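Long-range contacts in beta-N-acetylglucosaminidase-like protein Glycoside hydrolase family 20 (Flavobacterium johnsoniae, PDB 6YHH), which probably removes terminal N-acetylhexosamine residues from chitin-derived oligosaccharides as a family 20 beta-N-acetylhexosaminidase: residues L568-A573 with L662-S667; L298-C303 with L356-K361; F23-N28 with G54-F59. All blocks are in the same frame, centred on the assembly; numbering follows the deposited sequence.

Contact 1: L568-A573 with L662-S667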
loop_
_atom_site.group_PDB
_atom_site.type_symbol
_atom_site.label_atom_id
_atom_site.label_comp_id
_atom_site.label_asym_id
_atom_site.label_seq_id
_atom_site.Cartn_x
_atom_site.Cartn_y
_atom_site.Cartn_z
ATOM N N LEU A 568 -15.056 22.339 10.339
ATOM C CA LEU A 568 -14.236 23.293 11.114
ATOM C C LEU A 568 -14.301 24.680 10.460
ATOM O O LEU A 568 -14.385 25.692 11.176
ATOM C CB LEU A 568 -12.805 22.813 11.163
ATOM C CG LEU A 568 -12.523 21.573 12.023
ATOM C CD1 LEU A 568 -11.041 21.165 11.905
ATOM C CD2 LEU A 568 -13.004 21.732 13.406
ATOM N N ALA A 569 -14.258 24.720 9.140
ATOM C CA ALA A 569 -14.396 26.005 8.448
ATOM C C ALA A 569 -15.705 26.683 8.628
ATOM O O ALA A 569 -15.775 27.898 8.758
ATOM C CB ALA A 569 -14.012 25.881 6.983
ATOM N N PHE A 570 -16.757 25.906 8.609
ATOM C CA PHE A 570 -18.094 26.386 8.873
ATOM C C PHE A 570 -18.210 26.962 10.242
ATOM O O PHE A 570 -18.734 28.089 10.488
ATOM C CB PHE A 570 -19.120 25.266 8.669
ATOM C CG PHE A 570 -20.538 25.737 8.813
ATOM C CD1 PHE A 570 -21.097 26.677 7.926
ATOM C CD2 PHE A 570 -21.379 25.248 9.831
ATOM C CE1 PHE A 570 -22.445 27.045 8.062
ATOM C CE2 PHE A 570 -22.679 25.635 9.972
ATOM C CZ PHE A 570 -23.215 26.599 9.073
ATOM N N ASP A 571 -17.682 26.209 11.219
ATOM C CA ASP A 571 -17.772 26.649 12.580
ATOM C C ASP A 571 -17.145 28.060 12.739
ATOM O O ASP A 571 -17.724 28.898 13.473
ATOM C CB ASP A 571 -16.953 25.700 13.466
ATOM C CG ASP A 571 -17.647 24.338 13.724
ATOM O OD1 ASP A 571 -18.843 24.182 13.504
ATOM O OD2 ASP A 571 -16.906 23.446 14.201
ATOM N N GLU A 572 -16.007 28.243 12.104
ATOM C CA GLU A 572 -15.231 29.512 12.135
ATOM C C GLU A 572 -16.075 30.588 11.474
ATOM O O GLU A 572 -16.238 31.711 12.036
ATOM C CB GLU A 572 -13.890 29.364 11.428
ATOM C CG GLU A 572 -13.088 30.686 11.269
ATOM C CD GLU A 572 -12.654 31.292 12.616
ATOM O OE1 GLU A 572 -12.793 30.606 13.699
ATOM O OE2 GLU A 572 -12.191 32.493 12.591
ATOM N N ALA A 573 -16.639 30.289 10.314
ATOM C CA ALA A 573 -17.452 31.279 9.620
ATOM C C ALA A 573 -18.672 31.667 10.449
ATOM O O ALA A 573 -19.058 32.874 10.510
ATOM C CB ALA A 573 -17.859 30.757 8.249
ATOM N N LEU A 662 -23.205 14.478 11.304
ATOM C CA LEU A 662 -22.904 15.796 10.757
ATOM C C LEU A 662 -22.280 16.721 11.799
ATOM O O LEU A 662 -22.899 17.026 12.812
ATOM C CB LEU A 662 -24.189 16.484 10.202
ATOM C CG LEU A 662 -24.773 15.949 8.904
ATOM C CD1 LEU A 662 -26.216 16.470 8.712
ATOM C CD2 LEU A 662 -23.880 16.268 7.729
ATOM N N SER A 663 -21.028 17.095 11.605
ATOM C CA SER A 663 -20.313 17.830 12.634
ATOM C C SER A 663 -20.405 19.331 12.441
ATOM O O SER A 663 -19.691 20.087 13.042
ATOM C CB SER A 663 -18.863 17.337 12.713
ATOM O OG SER A 663 -18.203 17.468 11.461
ATOM N N VAL A 664 -21.358 19.723 11.621
ATOM C CA VAL A 664 -21.836 21.121 11.513
ATOM C C VAL A 664 -23.090 21.367 12.323
ATOM O O VAL A 664 -23.556 22.514 12.423
ATOM C CB VAL A 664 -22.086 21.483 10.025
ATOM C CG1 VAL A 664 -20.809 21.483 9.202
ATOM C CG2 VAL A 664 -23.117 20.593 9.369
ATOM N N TYR A 665 -23.700 20.339 12.913
ATOM C CA TYR A 665 -24.904 20.515 13.667
ATOM C C TYR A 665 -24.867 21.586 14.768
ATOM O O TYR A 665 -25.784 22.494 14.819
ATOM C CB TYR A 665 -25.396 19.186 14.266
ATOM C CG TYR A 665 -26.411 19.415 15.310
ATOM C CD1 TYR A 665 -27.707 19.772 14.948
ATOM C CD2 TYR A 665 -26.074 19.310 16.652
ATOM C CE1 TYR A 665 -28.648 20.015 15.920
ATOM C CE2 TYR A 665 -27.010 19.514 17.637
ATOM C CZ TYR A 665 -28.294 19.854 17.261
ATOM O OH TYR A 665 -29.273 20.098 18.256
ATOM N N GLU A 666 -23.807 21.553 15.583
ATOM C CA GLU A 666 -23.722 22.533 16.707
ATOM C C GLU A 666 -23.757 23.987 16.201
ATOM O O GLU A 666 -24.452 24.805 16.787
ATOM C CB GLU A 666 -22.534 22.311 17.590
ATOM C CG GLU A 666 -22.610 20.985 18.366
ATOM C CD GLU A 666 -23.747 20.896 19.419
ATOM O OE1 GLU A 666 -24.346 21.930 19.862
ATOM O OE2 GLU A 666 -24.080 19.746 19.821
ATOM N N SER A 667 -23.062 24.243 15.107
ATOM C CA SER A 667 -23.045 25.556 14.478
ATOM C C SER A 667 -24.328 25.942 13.803
ATOM O O SER A 667 -24.721 27.144 13.832
ATOM C CB SER A 667 -21.864 25.632 13.539
ATOM O OG SER A 667 -20.657 25.825 14.285
HETATM O O HOH W 1 -20.795 22.446 14.459
HETATM O O HOH W 2 -17.182 20.782 13.903
HETATM O O HOH W 3 -19.549 28.073 15.427
#
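Asp571 reaches across from helix 565-579 with CG anti to its own carbonyl carbon (chi1 -76°), a torsion that swings the carboxylate toward the start of helix 665-671. Its OD1 accepts a short hydrogen bond from Ser667 OG, 2.6 Å long, and the hydroxyl meets this oxygen from above the carboxylate plane, 39° out of it. Ser667 has the same kind of torsion, OG anti to the carbonyl carbon, so the two polar groups meet tip to tip. One water donates to both Asp571 OD1 and Ser663 O while accepting from Ser667 N; a second joins Asp571 OD2 to Ser663 O, so each carboxylate oxygen is held. A third water links Asp571 O with Ser667 OG. The contact thus ties the last short helix of the chain, which follows strand 660-662 (paired with strand 532-534), to helix 565-579 in the helical C-terminal region. Beside the polar pair, Phe570 takes the other course: CG is anti to the backbone N (chi1 -175°), and the ring extends toward Val664 and Ser667. Ring atom CD2 lies 3.8 Å from Val664 CB, and CE2 lies 3.7 Å from Ser667 CB, both approaches oblique to the ring. Trp596 and Phe592 of helix 583-607 meet the same ring edge-to-face, and Trp596 also touches Val664.

Contact 2: L298-C303 with L356-K361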
loop_
_atom_site.group_PDB
_atom_site.type_symbol
_atom_site.label_atom_id
_atom_site.label_comp_id
_atom_site.label_asym_id
_atom_site.label_seq_id
_atom_site.Cartn_x
_atom_site.Cartn_y
_atom_site.Cartn_z
ATOM N N LEU A 298 6.212 -20.507 26.448
ATOM C CA LEU A 298 5.979 -19.383 25.522
ATOM C C LEU A 298 6.940 -18.264 25.648
ATOM O O LEU A 298 7.441 -17.791 24.642
ATOM C CB LEU A 298 4.540 -18.895 25.626
ATOM C CG LEU A 298 3.591 -19.924 25.032
ATOM C CD1 LEU A 298 2.188 -19.511 25.373
ATOM C CD2 LEU A 298 3.696 -20.027 23.520
ATOM N N PHE A 299 7.259 -17.828 26.861
ATOM C CA PHE A 299 8.283 -16.809 27.036
ATOM C C PHE A 299 9.637 -17.335 26.587
ATOM O O PHE A 299 10.411 -16.634 26.002
ATOM C CB PHE A 299 8.345 -16.345 28.484
ATOM C CG PHE A 299 7.119 -15.631 28.952
ATOM C CD1 PHE A 299 6.532 -14.628 28.193
ATOM C CD2 PHE A 299 6.545 -15.945 30.189
ATOM C CE1 PHE A 299 5.393 -13.989 28.618
ATOM C CE2 PHE A 299 5.387 -15.302 30.629
ATOM C CZ PHE A 299 4.795 -14.331 29.844
ATOM N N ASP A 300 9.940 -18.593 26.864
ATOM C CA ASP A 300 11.201 -19.117 26.399
ATOM C C ASP A 300 11.371 -19.043 24.884
ATOM O O ASP A 300 12.485 -18.848 24.394
ATOM C CB ASP A 300 11.343 -20.601 26.771
ATOM C CG ASP A 300 11.679 -20.862 28.202
ATOM O OD1 ASP A 300 12.057 -19.962 28.911
ATOM O OD2 ASP A 300 11.512 -22.103 28.586
ATOM N N GLU A 301 10.271 -19.202 24.165
ATOM C CA GLU A 301 10.261 -19.113 22.696
ATOM C C GLU A 301 10.169 -17.688 22.137
ATOM O O GLU A 301 10.850 -17.355 21.160
ATOM C CB GLU A 301 9.178 -19.981 22.167
ATOM C CG GLU A 301 9.299 -20.181 20.683
ATOM C CD GLU A 301 8.276 -21.108 20.079
ATOM O OE1 GLU A 301 7.223 -21.448 20.649
ATOM O OE2 GLU A 301 8.610 -21.385 18.890
ATOM N N VAL A 302 9.380 -16.864 22.799
ATOM C CA VAL A 302 9.053 -15.549 22.310
ATOM C C VAL A 302 9.986 -14.431 22.788
ATOM O O VAL A 302 10.370 -13.545 22.024
ATOM C CB VAL A 302 7.618 -15.202 22.681
ATOM C CG1 VAL A 302 7.304 -13.764 22.206
ATOM C CG2 VAL A 302 6.599 -16.090 22.010
ATOM N N CYS A 303 10.432 -14.483 24.040
ATOM C CA CYS A 303 11.279 -13.395 24.555
ATOM C C CYS A 303 12.569 -13.193 23.737
ATOM O O CYS A 303 12.976 -12.088 23.561
ATOM C CB CYS A 303 11.615 -13.550 26.020
ATOM S SG CYS A 303 10.217 -13.376 27.118
ATOM N N LEU A 356 10.051 -13.691 33.051
ATOM C CA LEU A 356 10.536 -12.603 32.240
ATOM C C LEU A 356 11.945 -12.231 32.639
ATOM O O LEU A 356 12.769 -11.973 31.761
ATOM C CB LEU A 356 9.587 -11.389 32.299
ATOM C CG LEU A 356 8.201 -11.671 31.740
ATOM C CD1 LEU A 356 7.296 -10.427 31.871
ATOM C CD2 LEU A 356 8.250 -12.159 30.328
ATOM N N LYS A 357 12.223 -12.215 33.956
ATOM C CA LYS A 357 13.559 -11.757 34.372
ATOM C C LYS A 357 14.645 -12.752 33.912
ATOM O O LYS A 357 15.796 -12.381 33.644
ATOM C CB LYS A 357 13.598 -11.619 35.866
ATOM C CG LYS A 357 14.851 -10.857 36.365
ATOM C CD LYS A 357 14.782 -10.390 37.771
ATOM C CE LYS A 357 15.924 -9.432 38.027
ATOM N NZ LYS A 357 15.737 -9.057 39.446
ATOM N N LYS A 358 14.285 -14.012 33.794
ATOM C CA LYS A 358 15.191 -15.057 33.342
ATOM C C LYS A 358 15.666 -14.731 31.895
ATOM O O LYS A 358 16.800 -15.048 31.509
ATOM C CB LYS A 358 14.450 -16.362 33.270
ATOM C CG LYS A 358 15.310 -17.559 32.953
ATOM C CD LYS A 358 14.485 -18.839 32.892
ATOM C CE LYS A 358 13.844 -19.014 31.554
ATOM N NZ LYS A 358 13.108 -20.311 31.374
ATOM N N HIS A 359 14.821 -14.020 31.144
ATOM C CA HIS A 359 15.181 -13.565 29.771
ATOM C C HIS A 359 15.736 -12.146 29.720
ATOM O O HIS A 359 15.943 -11.619 28.613
ATOM C CB HIS A 359 13.956 -13.736 28.847
ATOM C CG HIS A 359 13.506 -15.167 28.735
ATOM N ND1 HIS A 359 14.268 -16.107 28.097
ATOM C CD2 HIS A 359 12.443 -15.825 29.237
ATOM C CE1 HIS A 359 13.700 -17.296 28.229
ATOM N NE2 HIS A 359 12.580 -17.154 28.898
ATOM N N GLY A 360 15.878 -11.530 30.886
ATOM C CA GLY A 360 16.371 -10.193 31.030
ATOM C C GLY A 360 15.350 -9.099 30.838
ATOM O O GLY A 360 15.681 -7.965 30.480
ATOM N N LYS A 361 14.089 -9.459 31.077
ATOM C CA LYS A 361 12.986 -8.493 30.824
ATOM C C LYS A 361 12.303 -8.043 32.055
ATOM O O LYS A 361 12.101 -8.802 33.032
ATOM C CB LYS A 361 11.929 -9.123 29.910
ATOM C CG LYS A 361 12.495 -9.888 28.736
ATOM C CD LYS A 361 13.326 -8.952 27.822
ATOM C CE LYS A 361 13.895 -9.692 26.640
ATOM N NZ LYS A 361 14.896 -8.891 25.869
HETATM O O HOH W 4 15.602 -11.125 24.045
#
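Tight apolar packing occupies the inner part of this contact. Leu356, with CG anti to its carbonyl carbon and an extended chi2 of 178°, lowers CD2 onto the centre of one face of Phe299; this CH-pi approach puts CD2 3.7 Å from the ring centroid, 13° off the normal. The same methyl reaches Cys303 SG at 4.0 Å. Cys303 CB in turn lies 3.7 Å from His359 CB, so the cysteine touches both the leucine methyl and the histidine side chain. Phe311 of strand 310-312 backs this group, meeting the Phe299 ring edge-to-face and touching Leu356 and Cys303. The two segments are the C-terminal ends of helices 289-302 and 341-358, neighbours in the (beta/alpha)8-barrel catalytic domain of family 20, and the second helix closes in a Schellman motif at Gly360, whose positive phi turns the chain back. Toward solvent the packing gives way to charge. Asp300 OD1 receives two donors: His359 NE2 at 2.9 Å on its anti lone pair, in the imidazole plane but bent to 132° at the hydrogen, and Lys358 NZ at 2.7 Å on the syn lone pair, in a salt bridge. The exposed lysine bends at chi3 to reach it. An alanine in place of Asp300 would probably leave the imidazole less firmly oriented and cost the lysine its salt bridge. At the other margin a water connects Cys303 O with Lys361 NZ, which also donates to Gly308 O and Phe306 O.

Contact 3: F23-N28 with G54-F59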
loop_
_atom_site.group_PDB
_atom_site.type_symbol
_atom_site.label_atom_id
_atom_site.label_comp_id
_atom_site.label_asym_id
_atom_site.label_seq_id
_atom_site.Cartn_x
_atom_site.Cartn_y
_atom_site.Cartn_z
ATOM N N PHE A 23 19.573 28.906 2.918
ATOM C CA PHE A 23 20.463 27.976 2.266
ATOM C C PHE A 23 19.677 27.482 1.037
ATOM O O PHE A 23 18.565 26.952 1.198
ATOM C CB PHE A 23 20.755 26.800 3.189
ATOM C CG PHE A 23 21.540 25.671 2.581
ATOM C CD1 PHE A 23 20.920 24.753 1.736
ATOM C CD2 PHE A 23 22.880 25.521 2.819
ATOM C CE1 PHE A 23 21.639 23.678 1.208
ATOM C CE2 PHE A 23 23.607 24.458 2.301
ATOM C CZ PHE A 23 22.982 23.556 1.466
ATOM N N THR A 24 20.264 27.618 -0.175
ATOM C CA THR A 24 19.573 27.197 -1.407
ATOM C C THR A 24 19.977 25.781 -1.795
ATOM O O THR A 24 21.149 25.446 -1.854
ATOM C CB THR A 24 19.876 28.169 -2.541
ATOM O OG1 THR A 24 19.309 29.457 -2.225
ATOM C CG2 THR A 24 19.218 27.661 -3.850
ATOM N N LEU A 25 18.983 24.889 -2.025
ATOM C CA LEU A 25 19.276 23.507 -2.395
ATOM C C LEU A 25 19.534 23.413 -3.913
ATOM O O LEU A 25 18.755 23.971 -4.750
ATOM C CB LEU A 25 18.083 22.590 -2.042
ATOM C CG LEU A 25 18.141 21.739 -0.840
ATOM C CD1 LEU A 25 16.768 21.020 -0.778
ATOM C CD2 LEU A 25 19.260 20.721 -0.911
ATOM N N THR A 26 20.653 22.795 -4.235
ATOM C CA THR A 26 21.100 22.661 -5.607
ATOM C C THR A 26 21.624 21.272 -5.805
ATOM O O THR A 26 21.755 20.479 -4.890
ATOM C CB THR A 26 22.328 23.570 -5.898
ATOM O OG1 THR A 26 23.478 23.069 -5.235
ATOM C CG2 THR A 26 21.994 24.994 -5.493
ATOM N N LYS A 27 22.015 21.001 -7.055
ATOM C CA LYS A 27 22.618 19.748 -7.395
ATOM C C LYS A 27 23.996 19.483 -6.770
ATOM O O LYS A 27 24.503 18.363 -6.782
ATOM C CB LYS A 27 22.668 19.617 -8.945
ATOM C CG LYS A 27 22.545 18.164 -9.423
ATOM C CD LYS A 27 22.263 18.156 -10.900
ATOM C CE LYS A 27 22.523 16.772 -11.391
ATOM N NZ LYS A 27 21.315 15.988 -11.243
ATOM N N ASN A 28 24.575 20.488 -6.115
ATOM C CA ASN A 28 25.823 20.336 -5.367
ATOM C C ASN A 28 25.622 19.700 -4.008
ATOM O O ASN A 28 26.571 19.314 -3.337
ATOM C CB ASN A 28 26.521 21.726 -5.148
ATOM C CG ASN A 28 27.955 21.563 -4.664
ATOM O OD1 ASN A 28 28.711 20.764 -5.262
ATOM N ND2 ASN A 28 28.342 22.255 -3.547
ATOM N N GLY A 54 12.894 13.152 -3.486
ATOM C CA GLY A 54 11.524 12.959 -3.953
ATOM C C GLY A 54 10.678 14.239 -3.901
ATOM O O GLY A 54 9.773 14.447 -4.685
ATOM N N ARG A 55 10.970 15.095 -2.929
ATOM C CA ARG A 55 10.236 16.330 -2.805
ATOM C C ARG A 55 10.686 17.447 -3.720
ATOM O O ARG A 55 9.928 18.413 -3.947
ATOM C CB ARG A 55 10.361 16.854 -1.365
ATOM C CG ARG A 55 9.878 15.961 -0.273
ATOM C CD ARG A 55 9.877 16.622 1.062
ATOM N NE ARG A 55 9.613 15.679 2.123
ATOM C CZ ARG A 55 9.498 15.977 3.401
ATOM N NH1 ARG A 55 9.486 17.263 3.762
ATOM N NH2 ARG A 55 9.274 15.029 4.277
ATOM N N THR A 56 11.914 17.343 -4.217
ATOM C CA THR A 56 12.577 18.434 -4.926
ATOM C C THR A 56 12.950 18.201 -6.364
ATOM O O THR A 56 13.151 19.204 -7.125
ATOM C CB THR A 56 13.857 18.871 -4.207
ATOM O OG1 THR A 56 14.804 17.800 -4.065
ATOM C CG2 THR A 56 13.522 19.430 -2.861
ATOM N N GLY A 57 13.137 16.916 -6.739
ATOM C CA GLY A 57 13.389 16.626 -8.151
ATOM C C GLY A 57 14.783 17.078 -8.593
ATOM O O GLY A 57 14.984 17.322 -9.821
ATOM N N ILE A 58 15.733 17.099 -7.682
ATOM C CA ILE A 58 17.073 17.610 -7.981
ATOM C C ILE A 58 17.957 16.584 -8.642
ATOM O O ILE A 58 18.752 16.963 -9.502
ATOM C CB ILE A 58 17.688 18.279 -6.743
ATOM C CG1 ILE A 58 16.895 19.560 -6.475
ATOM C CG2 ILE A 58 19.206 18.515 -6.990
ATOM C CD1 ILE A 58 17.216 20.283 -5.194
ATOM N N PHE A 59 17.793 15.315 -8.293
ATOM C CA PHE A 59 18.637 14.183 -8.710
ATOM C C PHE A 59 20.025 14.318 -8.084
ATOM O O PHE A 59 21.029 14.617 -8.765
ATOM C CB PHE A 59 18.698 14.042 -10.249
ATOM C CG PHE A 59 17.401 13.550 -10.891
ATOM C CD1 PHE A 59 16.231 14.282 -10.885
ATOM C CD2 PHE A 59 17.407 12.324 -11.515
ATOM C CE1 PHE A 59 15.073 13.807 -11.508
ATOM C CE2 PHE A 59 16.237 11.859 -12.112
ATOM C CZ PHE A 59 15.098 12.579 -12.055
#
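Ile58 lies against residues 25-27, one branch to each end: CD1 stands 4.0 Å from Leu25 CB, while CG2, anti to the backbone N, sits 3.7 Å from Lys27 CA. Farther in, Leu25 CD1 touches Thr56 CG2 at 4.2 Å, the two side chains crossing at about a right angle. On the outer side Lys27 stretches along the backbone of Ile58 and Phe59 and turns at chi4 (88°), bringing its ammonium to two successive carbonyls. NZ donates to Phe59 O at 2.8 Å and to Ile58 O at 3.2 Å, each in the carbonyl plane and on a lone pair. An ST turn, Asn28 N to Thr26 OG1, has Lys27 as its middle residue. Gly57, with positive phi, leads the other segment out of its helix, and the Phe59 ring points away to meet Tyr547 of the second subunit. Both segments belong to the non-catalytic N-terminal domain of family 20, where strand 21-24 pairs with strand 131-140, helix 40-56 lies alongside, and Phe131 of strand 131-140 touches both Leu25 and Thr56.

The three contacts lie far apart and share no helix or strand: contact 1 is in the helical C-terminal region, contact 2 in the catalytic barrel and contact 3 in the N-terminal domain. Contacts 1 and 2, on opposite sides of the chain's centre with centres about 52 Å apart, both involve two helices, whereas contact 3 joins the loops that follow a strand and a helix. Contact 1 is the most buried, yet waters satisfy much of its polar half; contacts 2 and 3 are partly buried and carry a lysine at their outer side, paired with a carboxylate in one and with main-chain carbonyls in the other. Only contact 3 borders the second subunit.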